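Local coordinates for glyoxalase family protein (Enterococcus faecalis, PDB 2P25), which is of unknown function but belongs to the glyoxalase/bleomycin resistance protein/dioxygenase superfamily, folding into paired four-stranded mixed sheets and assembling as a dimer, at residues 40-45 against 55-60. Sequence-based numbering, arbitrary orientation.
Sequences KNDIKL and EIFISD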
# COMPACT_ATOMS: atom_id res chain seq x y z
N LYS A 40 -18.73 2.18 -12.85
CA LYS A 40 -17.78 1.32 -12.13
C LYS A 40 -18.08 0.52 -10.86
O LYS A 40 -17.21 -0.21 -10.41
CB LYS A 40 -16.37 1.94 -12.12
CG LYS A 40 -15.59 1.53 -13.36
CD LYS A 40 -14.34 2.35 -13.55
CE LYS A 40 -13.57 1.90 -14.78
NZ LYS A 40 -12.52 2.89 -15.17
N ASN A 41 -19.23 0.67 -10.20
CA ASN A 41 -19.93 1.90 -10.01
C ASN A 41 -19.50 2.24 -8.58
O ASN A 41 -19.81 1.54 -7.60
CB ASN A 41 -21.43 1.68 -10.08
CG ASN A 41 -21.94 0.68 -9.04
OD1 ASN A 41 -21.26 -0.30 -8.69
ND2 ASN A 41 -23.15 0.92 -8.55
N ASP A 42 -18.71 3.29 -8.47
CA ASP A 42 -18.06 3.55 -7.22
C ASP A 42 -17.91 5.04 -7.06
O ASP A 42 -18.41 5.82 -7.88
CB ASP A 42 -16.71 2.80 -7.11
CG ASP A 42 -15.71 3.16 -8.22
OD1 ASP A 42 -15.90 4.18 -8.91
OD2 ASP A 42 -14.72 2.41 -8.39
N ILE A 43 -17.27 5.42 -5.96
CA ILE A 43 -16.82 6.77 -5.73
C ILE A 43 -15.30 6.70 -5.62
O ILE A 43 -14.78 5.81 -4.94
CB ILE A 43 -17.42 7.36 -4.44
CG1 ILE A 43 -18.95 7.45 -4.56
CG2 ILE A 43 -16.82 8.76 -4.14
CD1 ILE A 43 -19.64 7.83 -3.29
N LYS A 44 -14.60 7.61 -6.30
CA LYS A 44 -13.15 7.72 -6.21
C LYS A 44 -12.81 8.97 -5.42
O LYS A 44 -13.08 10.09 -5.85
CB LYS A 44 -12.51 7.77 -7.60
CG LYS A 44 -11.00 7.57 -7.61
CD LYS A 44 -10.46 7.48 -9.05
CE LYS A 44 -8.94 7.46 -9.05
NZ LYS A 44 -8.39 8.75 -8.56
N LEU A 45 -12.24 8.78 -4.24
CA LEU A 45 -11.91 9.86 -3.32
C LEU A 45 -10.40 9.94 -3.19
O LEU A 45 -9.77 8.96 -2.71
CB LEU A 45 -12.60 9.58 -1.97
CG LEU A 45 -12.43 10.55 -0.81
CD1 LEU A 45 -12.99 11.96 -1.16
CD2 LEU A 45 -13.05 10.00 0.47
N GLU A 55 -5.60 7.24 -2.43
CA GLU A 55 -6.73 7.11 -3.35
C GLU A 55 -7.68 6.04 -2.85
O GLU A 55 -7.28 4.89 -2.72
CB GLU A 55 -6.18 6.69 -4.68
CG GLU A 55 -7.10 6.68 -5.82
CD GLU A 55 -6.30 6.69 -7.11
OE1 GLU A 55 -5.77 7.76 -7.50
OE2 GLU A 55 -6.19 5.61 -7.70
N ILE A 56 -8.93 6.41 -2.59
CA ILE A 56 -9.86 5.45 -2.01
C ILE A 56 -11.00 5.21 -2.98
O ILE A 56 -11.64 6.17 -3.43
CB ILE A 56 -10.40 5.92 -0.65
CG1 ILE A 56 -9.24 6.38 0.24
CG2 ILE A 56 -11.25 4.81 -0.01
CD1 ILE A 56 -9.62 6.74 1.64
N PHE A 57 -11.23 3.95 -3.32
CA PHE A 57 -12.34 3.54 -4.17
C PHE A 57 -13.41 2.99 -3.23
O PHE A 57 -13.12 2.10 -2.46
CB PHE A 57 -11.89 2.44 -5.15
CG PHE A 57 -10.89 2.93 -6.17
CD1 PHE A 57 -11.30 3.33 -7.44
CD2 PHE A 57 -9.54 3.00 -5.84
CE1 PHE A 57 -10.36 3.80 -8.37
CE2 PHE A 57 -8.60 3.48 -6.75
CZ PHE A 57 -9.01 3.86 -8.02
N ILE A 58 -14.62 3.55 -3.29
CA ILE A 58 -15.66 3.20 -2.33
C ILE A 58 -16.81 2.51 -3.06
O ILE A 58 -17.40 3.07 -3.96
CB ILE A 58 -16.21 4.47 -1.60
CG1 ILE A 58 -15.05 5.28 -0.98
CG2 ILE A 58 -17.23 4.10 -0.51
CD1 ILE A 58 -15.43 6.67 -0.58
N SER A 59 -17.15 1.30 -2.62
CA SER A 59 -18.17 0.49 -3.30
C SER A 59 -18.66 -0.62 -2.38
O SER A 59 -17.86 -1.25 -1.68
CB SER A 59 -17.62 -0.10 -4.59
OG SER A 59 -18.58 -0.92 -5.26
N ASP A 60 -19.95 -0.93 -2.45
CA ASP A 60 -20.45 -2.08 -1.71
C ASP A 60 -20.19 -3.40 -2.45
O ASP A 60 -20.61 -4.45 -1.99
CB ASP A 60 -21.93 -1.90 -1.36
CG ASP A 60 -22.82 -1.90 -2.58
OD1 ASP A 60 -22.30 -1.93 -3.71
OD2 ASP A 60 -24.06 -1.86 -2.40
O HOH W 1 -17.30 -1.90 -7.59
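Leu-45 O accepts the N-H of Ile-56, 2.7 Å from Leu-45 O to Ile-56 N, and Leu-45 N answers with a nearly linear bond to Ile-56 O (N-H...O angle 179°). Two residues back on one strand and two ahead on the other, Ile-43 and Ile-58 form the second reciprocal pair, with 2.8 Å between Ile-58 N and Ile-43 O. Between them lies the non-hydrogen-bonded pair Lys-44/Phe-57, where side-chain packing supplements CA-H...O contacts. With CG anti to its backbone N (chi1 -167°), Lys-44 runs beside the phenyl ring: CG lies over one face, and Lys-44 CE comes 3.7 Å from Phe-57 CZ. A bend at chi4 (-66°) places Lys-44 NZ 3.0 Å from Glu-55 OE1 in a salt bridge whose hydrogen bond is weak; Asp-46 gives NZ a second carboxylate. Asp-42 OD2, salt-bridged to Arg-37, sits at the ring edge, 3.7 Å from Phe-57 CD1, and Arg-75 of the second subunit makes a cation-pi contact with the ring. On the other sheet face, Ile-43, Leu-45 and Ile-56 touch helix 16-26, while Ile-58 CD1 meets Leu-45 CD2. A water links Lys-40 O to Ser-59 OG, which also bonds Gln-61 N. The whole is an antiparallel beta hairpin within the βαβββ module characteristic of the glyoxalase superfamily.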